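Local coordinates for protein polyprenyl synthetase (Nonlabens dokdonensis, PDB 6KD7) that probably works as a magnesium-dependent prenyltransferase of the FPP/GGPP synthase family, making geranylgeranyl pyrophosphate from shorter isoprenoid pyrophosphates, at residues A[252-257]-A[268-273]; A[234-239]-A[285-290]; A[142-147]-A[166-171]. One frame throughout, in Å; residues are numbered along the deposited sequence.

Contact 1 (A[252-257]-A[268-273]); sequences KEWFAL and DEKKET
The indole of W254 and the aliphatic chain of K270 run past each other in opposite directions, joining two consecutive helices of the all-alpha prenyl synthase fold. The pair illustrates how a lysine can be used along its length. K270 has CG anti to its backbone N (chi1 178°) and an extended chain beyond. Its CA makes an off-centre CH-pi contact, 4.1 Å from the centroid of the six-membered ring of W254, and its CG comes within 3.4 Å of W254 CE3. The ammonium reaches the type I turn that ends the first helix: K270 NZ is held mainly by N232 OD1, with weak hydrogen bonds to W254 O (3.0 Å) and L257 O (2.9 Å). Farther along the indole, T273 crosses it at about a right angle, its CB over one face near the rim and its CG2 3.6 Å from W254 NE1, the N-H that bonds E250, while F221 of the second subunit meets the ring edge-to-face. An alanine in place of W254 would probably leave the K270 methylenes and the T273 methyl without their aromatic partner, open a gap between the helices and take from E250 an N-H donor. The threonine is itself held one helical turn back: T273 OG1 donates to E269 O at 2.6 Å, on the opposite face of that carbonyl's plane from T273 N.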
loop_
_atom_site.group_PDB
_atom_site.type_symbol
_atom_site.label_atom_id
_atom_site.label_comp_id
_atom_site.label_asym_id
_atom_site.label_seq_id
_atom_site.Cartn_x
_atom_site.Cartn_y
_atom_site.Cartn_z
ATOM N N LYS A 252 23.385 -16.391 17.039
ATOM C CA LYS A 252 22.397 -16.834 16.029
ATOM C C LYS A 252 21.007 -16.306 16.396
ATOM O O LYS A 252 20.262 -15.967 15.462
ATOM C CB LYS A 252 22.444 -18.341 15.864
ATOM C CG LYS A 252 23.768 -18.835 15.310
ATOM C CD LYS A 252 23.807 -20.312 15.075
ATOM C CE LYS A 252 25.222 -20.812 14.915
ATOM N NZ LYS A 252 25.211 -22.198 14.400
ATOM N N GLU A 253 20.711 -16.123 17.681
ATOM C CA GLU A 253 19.359 -15.680 18.100
ATOM C C GLU A 253 19.269 -14.190 17.837
ATOM O O GLU A 253 18.238 -13.754 17.285
ATOM C CB GLU A 253 19.043 -16.117 19.534
ATOM C CG GLU A 253 18.511 -17.555 19.598
ATOM C CD GLU A 253 18.576 -18.195 20.980
ATOM O OE1 GLU A 253 18.237 -19.406 21.098
ATOM O OE2 GLU A 253 18.970 -17.482 21.941
ATOM N N TRP A 254 20.326 -13.427 18.110
ATOM C CA TRP A 254 20.296 -11.988 17.745
ATOM C C TRP A 254 20.117 -11.858 16.233
ATOM O O TRP A 254 19.400 -10.974 15.798
ATOM C CB TRP A 254 21.574 -11.300 18.220
ATOM C CG TRP A 254 21.520 -10.909 19.662
ATOM C CD1 TRP A 254 22.203 -11.481 20.690
ATOM C CD2 TRP A 254 20.696 -9.879 20.249
ATOM N NE1 TRP A 254 21.898 -10.850 21.867
ATOM C CE2 TRP A 254 20.968 -9.875 21.632
ATOM C CE3 TRP A 254 19.742 -8.980 19.751
ATOM C CZ2 TRP A 254 20.354 -8.985 22.512
ATOM C CZ3 TRP A 254 19.131 -8.097 20.620
ATOM C CH2 TRP A 254 19.433 -8.105 21.985
ATOM N N PHE A 255 20.750 -12.738 15.456
ATOM C CA PHE A 255 20.793 -12.632 13.970
ATOM C C PHE A 255 19.485 -13.159 13.383
ATOM O O PHE A 255 19.336 -13.098 12.162
ATOM C CB PHE A 255 22.042 -13.312 13.397
ATOM C CG PHE A 255 23.177 -12.340 13.158
ATOM C CD1 PHE A 255 23.716 -11.606 14.212
ATOM C CD2 PHE A 255 23.656 -12.090 11.875
ATOM C CE1 PHE A 255 24.715 -10.662 13.990
ATOM C CE2 PHE A 255 24.644 -11.137 11.650
ATOM C CZ PHE A 255 25.170 -10.419 12.703
ATOM N N ALA A 256 18.572 -13.651 14.230
ATOM C CA ALA A 256 17.215 -14.089 13.814
ATOM C C ALA A 256 16.214 -12.935 13.914
ATOM O O ALA A 256 15.140 -13.070 13.320
ATOM C CB ALA A 256 16.766 -15.278 14.645
ATOM N N LEU A 257 16.519 -11.849 14.637
ATOM C CA LEU A 257 15.583 -10.707 14.723
ATOM C C LEU A 257 15.773 -9.794 13.518
ATOM O O LEU A 257 16.891 -9.290 13.323
ATOM C CB LEU A 257 15.804 -9.922 16.017
ATOM C CG LEU A 257 15.778 -10.745 17.291
ATOM C CD1 LEU A 257 15.976 -9.846 18.471
ATOM C CD2 LEU A 257 14.477 -11.535 17.417
ATOM N N ASP A 268 19.729 -0.585 18.670
ATOM C CA ASP A 268 20.948 -0.090 19.356
ATOM C C ASP A 268 21.391 -1.114 20.403
ATOM O O ASP A 268 22.577 -1.398 20.451
ATOM C CB ASP A 268 20.718 1.286 19.978
ATOM C CG ASP A 268 20.555 2.375 18.940
ATOM O OD1 ASP A 268 20.839 2.106 17.780
ATOM O OD2 ASP A 268 20.139 3.473 19.303
ATOM N N GLU A 269 20.465 -1.697 21.169
ATOM C CA GLU A 269 20.898 -2.716 22.161
ATOM C C GLU A 269 21.469 -3.933 21.438
ATOM O O GLU A 269 22.393 -4.547 21.971
ATOM C CB GLU A 269 19.823 -3.115 23.169
ATOM C CG GLU A 269 20.349 -4.138 24.156
ATOM C CD GLU A 269 19.386 -4.652 25.206
ATOM O OE1 GLU A 269 19.674 -5.694 25.801
ATOM O OE2 GLU A 269 18.365 -4.013 25.416
ATOM N N LYS A 270 20.865 -4.309 20.314
ATOM C CA LYS A 270 21.363 -5.462 19.531
ATOM C C LYS A 270 22.789 -5.155 19.059
ATOM O O LYS A 270 23.645 -6.012 19.212
ATOM C CB LYS A 270 20.462 -5.688 18.315
ATOM C CG LYS A 270 20.899 -6.824 17.406
ATOM C CD LYS A 270 20.031 -7.018 16.195
ATOM C CE LYS A 270 20.459 -8.202 15.362
ATOM N NZ LYS A 270 19.559 -8.419 14.216
ATOM N N LYS A 271 23.025 -3.942 18.566
ATOM C CA LYS A 271 24.372 -3.568 18.072
ATOM C C LYS A 271 25.390 -3.604 19.214
ATOM O O LYS A 271 26.423 -4.241 19.032
ATOM C CB LYS A 271 24.327 -2.179 17.441
ATOM C CG LYS A 271 23.467 -2.069 16.194
ATOM C CD LYS A 271 23.486 -0.699 15.580
ATOM C CE LYS A 271 22.696 -0.615 14.297
ATOM N NZ LYS A 271 22.778 0.732 13.703
ATOM N N GLU A 272 25.056 -3.032 20.372
ATOM C CA GLU A 272 26.001 -3.025 21.527
ATOM C C GLU A 272 26.240 -4.454 21.976
ATOM O O GLU A 272 27.410 -4.845 22.147
ATOM C CB GLU A 272 25.551 -2.080 22.646
ATOM C CG GLU A 272 25.676 -0.603 22.261
ATOM C CD GLU A 272 26.923 -0.216 21.436
ATOM O OE1 GLU A 272 28.067 -0.697 21.760
ATOM O OE2 GLU A 272 26.758 0.538 20.429
ATOM N N THR A 273 25.197 -5.272 22.050
ATOM C CA THR A 273 25.336 -6.640 22.592
ATOM C C THR A 273 26.118 -7.504 21.614
ATOM O O THR A 273 27.020 -8.282 22.069
ATOM C CB THR A 273 23.971 -7.276 22.874
ATOM O OG1 THR A 273 23.186 -6.341 23.614
ATOM C CG2 THR A 273 24.129 -8.577 23.614
#

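Contact 2 (A[234-239]-A[285-290]); sequences KTYLYL and KATLDA
Y236, one residue after the N-cap T235, lays the edge of its ring against T287, the two side chains sliding past each other in opposite directions. CG anti to the backbone N (chi1 -166°) starts the side chain toward segment 285-290. There Y236 CD2 lies 3.4 Å from T287 OG1, which sits in the ring plane. Y236 CE2 has A286 O at its edge, 3.8 Å away, and A290 CB approaches obliquely, 3.6 Å from the same Y236 CE2 and 3.5 Å from Y236 OH. L237 follows, crossing T287 at about a right angle, with its CD1 3.5 Å from T287 OG1. The threonine hydroxyl thus faces carbon on two sides, an instructive case of a polar atom in a buried, largely apolar joint. No hydrogen bond links the two segments; T287 OG1 is instead bonded to G283 O within its own helix. Around the joint, Y236 also packs on V158 and Y161 of helix 158-183 and on L207 of helix 188-215, whose D210 accepts from Y236 N. L237 rests on A214 of helix 188-215 and F278 of helix 264-281, so the short helix 236-241 is wedged among four longer ones.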
loop_
_atom_site.group_PDB
_atom_site.type_symbol
_atom_site.label_atom_id
_atom_site.label_comp_id
_atom_site.label_asym_id
_atom_site.label_seq_id
_atom_site.Cartn_x
_atom_site.Cartn_y
_atom_site.Cartn_z
ATOM N N LYS A 234 25.958 -11.869 7.288
ATOM C CA LYS A 234 26.915 -12.844 7.867
ATOM C C LYS A 234 28.314 -12.523 7.307
ATOM O O LYS A 234 28.706 -13.121 6.279
ATOM C CB LYS A 234 26.395 -14.248 7.531
ATOM C CG LYS A 234 25.153 -14.669 8.322
ATOM C CD LYS A 234 24.770 -16.131 8.135
ATOM C CE LYS A 234 24.260 -16.447 6.747
ATOM N NZ LYS A 234 22.912 -15.870 6.552
ATOM N N THR A 235 28.976 -11.525 7.885
ATOM C CA THR A 235 30.312 -11.073 7.433
ATOM C C THR A 235 31.387 -11.855 8.184
ATOM O O THR A 235 31.044 -12.689 9.035
ATOM C CB THR A 235 30.487 -9.574 7.616
ATOM O OG1 THR A 235 30.548 -9.293 9.009
ATOM C CG2 THR A 235 29.415 -8.751 6.943
ATOM N N TYR A 236 32.649 -11.596 7.868
ATOM C CA TYR A 236 33.759 -12.389 8.447
ATOM C C TYR A 236 33.698 -12.277 9.968
ATOM O O TYR A 236 33.918 -13.264 10.641
ATOM C CB TYR A 236 35.100 -11.897 7.901
ATOM C CG TYR A 236 36.258 -12.823 8.150
ATOM C CD1 TYR A 236 36.559 -13.842 7.266
ATOM C CD2 TYR A 236 37.056 -12.678 9.266
ATOM C CE1 TYR A 236 37.619 -14.699 7.487
ATOM C CE2 TYR A 236 38.126 -13.519 9.498
ATOM C CZ TYR A 236 38.406 -14.534 8.608
ATOM O OH TYR A 236 39.453 -15.361 8.847
ATOM N N LEU A 237 33.338 -11.098 10.455
ATOM C CA LEU A 237 33.249 -10.816 11.903
ATOM C C LEU A 237 32.231 -11.777 12.534
ATOM O O LEU A 237 32.579 -12.416 13.511
ATOM C CB LEU A 237 32.772 -9.366 11.978
ATOM C CG LEU A 237 33.034 -8.592 13.259
ATOM C CD1 LEU A 237 34.416 -8.881 13.801
ATOM C CD2 LEU A 237 32.849 -7.111 13.012
ATOM N N TYR A 238 31.046 -11.927 11.946
ATOM C CA TYR A 238 30.027 -12.863 12.490
ATOM C C TYR A 238 30.441 -14.326 12.314
ATOM O O TYR A 238 30.340 -15.079 13.266
ATOM C CB TYR A 238 28.672 -12.631 11.824
ATOM C CG TYR A 238 27.626 -13.676 12.112
ATOM C CD1 TYR A 238 27.484 -14.784 11.301
ATOM C CD2 TYR A 238 26.766 -13.551 13.187
ATOM C CE1 TYR A 238 26.521 -15.743 11.548
ATOM C CE2 TYR A 238 25.799 -14.502 13.453
ATOM C CZ TYR A 238 25.676 -15.602 12.629
ATOM O OH TYR A 238 24.734 -16.547 12.869
ATOM N N LEU A 239 30.962 -14.678 11.142
ATOM C CA LEU A 239 31.311 -16.084 10.822
ATOM C C LEU A 239 32.367 -16.611 11.798
ATOM O O LEU A 239 32.274 -17.761 12.173
ATOM C CB LEU A 239 31.785 -16.165 9.370
ATOM C CG LEU A 239 30.708 -15.932 8.315
ATOM C CD1 LEU A 239 31.304 -15.947 6.923
ATOM C CD2 LEU A 239 29.609 -16.966 8.423
ATOM N N LYS A 285 39.202 -10.177 17.021
ATOM C CA LYS A 285 40.659 -10.410 16.884
ATOM C C LYS A 285 40.927 -11.262 15.642
ATOM O O LYS A 285 41.867 -10.949 14.928
ATOM C CB LYS A 285 41.206 -11.119 18.124
ATOM C CG LYS A 285 42.594 -11.717 17.955
ATOM C CD LYS A 285 43.099 -12.462 19.162
ATOM C CE LYS A 285 44.401 -13.197 18.908
ATOM N NZ LYS A 285 45.058 -13.610 20.170
ATOM N N ALA A 286 40.098 -12.272 15.387
ATOM C CA ALA A 286 40.324 -13.181 14.249
ATOM C C ALA A 286 40.175 -12.385 12.943
ATOM O O ALA A 286 40.895 -12.717 11.981
ATOM C CB ALA A 286 39.419 -14.386 14.298
ATOM N N THR A 287 39.359 -11.331 12.962
ATOM C CA THR A 287 39.124 -10.451 11.802
ATOM C C THR A 287 40.358 -9.564 11.599
ATOM O O THR A 287 40.859 -9.494 10.471
ATOM C CB THR A 287 37.808 -9.669 11.931
ATOM O OG1 THR A 287 36.757 -10.637 11.933
ATOM C CG2 THR A 287 37.619 -8.703 10.786
ATOM N N LEU A 288 40.840 -8.930 12.653
ATOM C CA LEU A 288 42.096 -8.142 12.600
ATOM C C LEU A 288 43.248 -9.046 12.145
ATOM O O LEU A 288 44.041 -8.578 11.328
ATOM C CB LEU A 288 42.347 -7.556 13.979
ATOM C CG LEU A 288 41.350 -6.486 14.395
ATOM C CD1 LEU A 288 41.695 -5.999 15.790
ATOM C CD2 LEU A 288 41.310 -5.324 13.422
ATOM N N ASP A 289 43.299 -10.302 12.581
ATOM C CA ASP A 289 44.363 -11.239 12.146
ATOM C C ASP A 289 44.246 -11.485 10.636
ATOM O O ASP A 289 45.272 -11.493 9.947
ATOM C CB ASP A 289 44.344 -12.568 12.913
ATOM C CG ASP A 289 44.764 -12.411 14.370
ATOM O OD1 ASP A 289 45.235 -11.278 14.771
ATOM O OD2 ASP A 289 44.522 -13.381 15.125
ATOM N N ALA A 290 43.043 -11.707 10.129
ATOM C CA ALA A 290 42.869 -12.014 8.700
ATOM C C ALA A 290 43.257 -10.773 7.878
ATOM O O ALA A 290 43.861 -10.955 6.814
ATOM C CB ALA A 290 41.462 -12.487 8.439
#

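Contact 3 (A[142-147]-A[166-171])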
loop_
_atom_site.group_PDB
_atom_site.type_symbol
_atom_site.label_atom_id
_atom_site.label_comp_id
_atom_site.label_asym_id
_atom_site.label_seq_id
_atom_site.Cartn_x
_atom_site.Cartn_y
_atom_site.Cartn_z
ATOM N N GLU A 142 28.616 -12.332 -10.364
ATOM C CA GLU A 142 28.544 -13.603 -9.628
ATOM C C GLU A 142 28.703 -13.312 -8.146
ATOM O O GLU A 142 27.998 -13.925 -7.345
ATOM C CB GLU A 142 29.593 -14.605 -10.095
ATOM C CG GLU A 142 29.390 -15.020 -11.537
ATOM C CD GLU A 142 30.416 -16.019 -12.073
ATOM O OE1 GLU A 142 31.329 -16.362 -11.290
ATOM O OE2 GLU A 142 30.282 -16.444 -13.261
ATOM N N GLY A 143 29.637 -12.450 -7.779
ATOM C CA GLY A 143 29.822 -12.140 -6.356
ATOM C C GLY A 143 28.550 -11.548 -5.740
ATOM O O GLY A 143 28.263 -11.880 -4.599
ATOM N N GLN A 144 27.863 -10.671 -6.474
ATOM C CA GLN A 144 26.605 -10.031 -6.060
ATOM C C GLN A 144 25.595 -11.144 -5.815
ATOM O O GLN A 144 24.935 -11.128 -4.733
ATOM C CB GLN A 144 26.026 -9.085 -7.108
ATOM C CG GLN A 144 26.714 -7.726 -7.181
ATOM C CD GLN A 144 26.593 -6.934 -5.893
ATOM O OE1 GLN A 144 25.757 -7.242 -5.018
ATOM N NE2 GLN A 144 27.444 -5.911 -5.771
ATOM N N GLN A 145 25.486 -12.080 -6.753
ATOM C CA GLN A 145 24.461 -13.141 -6.610
ATOM C C GLN A 145 24.778 -14.011 -5.407
ATOM O O GLN A 145 23.843 -14.385 -4.721
ATOM C CB GLN A 145 24.342 -14.029 -7.830
ATOM C CG GLN A 145 23.195 -15.029 -7.727
ATOM C CD GLN A 145 21.853 -14.367 -7.535
ATOM O OE1 GLN A 145 21.508 -13.402 -8.223
ATOM N NE2 GLN A 145 21.134 -14.848 -6.534
ATOM N N HIS A 146 26.045 -14.345 -5.171
ATOM C CA HIS A 146 26.428 -15.165 -4.004
ATOM C C HIS A 146 25.997 -14.416 -2.742
ATOM O O HIS A 146 25.496 -15.049 -1.817
ATOM C CB HIS A 146 27.940 -15.451 -3.982
ATOM C CG HIS A 146 28.358 -16.456 -5.000
ATOM N ND1 HIS A 146 29.368 -16.225 -5.930
ATOM C CD2 HIS A 146 27.904 -17.681 -5.257
ATOM C CE1 HIS A 146 29.496 -17.271 -6.712
ATOM N NE2 HIS A 146 28.610 -18.163 -6.317
ATOM N N ASP A 147 26.260 -13.121 -2.675
ATOM C CA ASP A 147 25.953 -12.336 -1.459
ATOM C C ASP A 147 24.421 -12.389 -1.225
ATOM O O ASP A 147 23.991 -12.538 -0.077
ATOM C CB ASP A 147 26.448 -10.911 -1.603
ATOM C CG ASP A 147 26.641 -10.190 -0.275
ATOM O OD1 ASP A 147 26.854 -10.825 0.736
ATOM O OD2 ASP A 147 26.614 -9.012 -0.292
ATOM N N LYS A 166 35.846 -11.925 -2.700
ATOM C CA LYS A 166 36.894 -11.848 -3.739
ATOM C C LYS A 166 36.240 -11.405 -5.036
ATOM O O LYS A 166 36.714 -10.393 -5.643
ATOM C CB LYS A 166 37.607 -13.188 -3.909
ATOM C CG LYS A 166 38.669 -13.163 -5.005
ATOM C CD LYS A 166 39.371 -14.482 -5.172
ATOM C CE LYS A 166 39.352 -14.987 -6.585
ATOM N NZ LYS A 166 39.619 -16.442 -6.567
ATOM N N LEU A 167 35.199 -12.132 -5.458
ATOM C CA LEU A 167 34.456 -11.812 -6.715
ATOM C C LEU A 167 33.801 -10.431 -6.621
ATOM O O LEU A 167 33.819 -9.669 -7.605
ATOM C CB LEU A 167 33.419 -12.911 -6.972
ATOM C CG LEU A 167 34.007 -14.289 -7.267
ATOM C CD1 LEU A 167 32.959 -15.375 -7.287
ATOM C CD2 LEU A 167 34.700 -14.273 -8.612
ATOM N N LYS A 168 33.209 -10.093 -5.490
ATOM C CA LYS A 168 32.345 -8.896 -5.425
ATOM C C LYS A 168 33.190 -7.624 -5.288
ATOM O O LYS A 168 32.724 -6.575 -5.765
ATOM C CB LYS A 168 31.380 -9.001 -4.240
ATOM C CG LYS A 168 30.216 -8.016 -4.247
ATOM C CD LYS A 168 29.704 -7.807 -2.849
ATOM C CE LYS A 168 28.198 -7.878 -2.739
ATOM N NZ LYS A 168 27.634 -6.758 -1.942
ATOM N N THR A 169 34.298 -7.695 -4.553
ATOM C CA THR A 169 35.070 -6.463 -4.263
ATOM C C THR A 169 36.564 -6.522 -4.616
ATOM O O THR A 169 37.136 -5.472 -4.688
ATOM C CB THR A 169 34.957 -6.124 -2.773
ATOM O OG1 THR A 169 35.746 -7.071 -2.075
ATOM C CG2 THR A 169 33.549 -6.191 -2.234
ATOM N N SER A 170 37.158 -7.692 -4.797
ATOM C CA SER A 170 38.629 -7.768 -4.994
ATOM C C SER A 170 39.058 -7.933 -6.451
ATOM O O SER A 170 40.024 -7.310 -6.826
ATOM C CB SER A 170 39.196 -8.848 -4.152
ATOM O OG SER A 170 38.902 -8.619 -2.792
ATOM N N VAL A 171 38.351 -8.731 -7.236
ATOM C CA VAL A 171 38.800 -8.955 -8.648
ATOM C C VAL A 171 38.943 -7.621 -9.378
ATOM O O VAL A 171 39.797 -7.537 -10.245
ATOM C CB VAL A 171 37.920 -9.948 -9.431
ATOM C CG1 VAL A 171 38.016 -11.326 -8.827
ATOM C CG2 VAL A 171 36.481 -9.497 -9.531
#
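L167 lies directly against the backbone of G143, its CB 3.7 Å from G143 CA, and shows what a glycine can do for helix packing. The axes of segments 142-147 and 166-171 approach to 7.6 Å, crossing at -135°, with G143 CA and K168 CA only 4.2 Å apart; any CB on G143 would collide with the backbone of L167 and K168. The leucine also sets CD1 at the edge of the H146 imidazole, near its plane. K168 comes next, its CG anti to the backbone N (chi1 -166°) and its chain bent farther out, crossing both Q144 and D147 at about a right angle. K168 CE passes 3.4 Å from Q144 OE1, and K168 NZ forms a salt bridge with D147 OD2 at 3.0 Å, weak as a hydrogen bond. The side chain of K168 also comes, at its nearest atom, to about 4 Å from a bound magnesium ion. L167 and K168 lie within a pi-type turn, 166-170, in which K166 O takes both S170 N and V171 N. V171 packs on T136, E139 and V140 of helix 123-150. G143, Q144 and D147 form the GQxxD motif, facing the KT motif of K168 and T169, a pairing familiar from trans-prenyl synthases; in relatives this lysine contacts the substrate diphosphate, and it probably belongs to such a site here.

In the fold
The three contacts run outward from the metal site. The centre of contact 3 is about 10 Å from that of the chain, with a magnesium ion beside it. Contact 2, centred about 18 Å from contact 3, does not touch it, but the side chain of Y236 is about 11 Å from a magnesium ion. Contact 1 is peripheral, its centre about 26 Å from that of contact 3. Contacts 1 and 2, with centres about 17 Å apart, do touch: the rings of F255 and Y238 stack, F255 CG lying 3.4 Å from Y238 CE2. Both segments of contact 1 fall between those of contact 2 in the chain. The pyrophosphate pocket (R43, H72, L76, R88, F205) draws no residue from the three contacts.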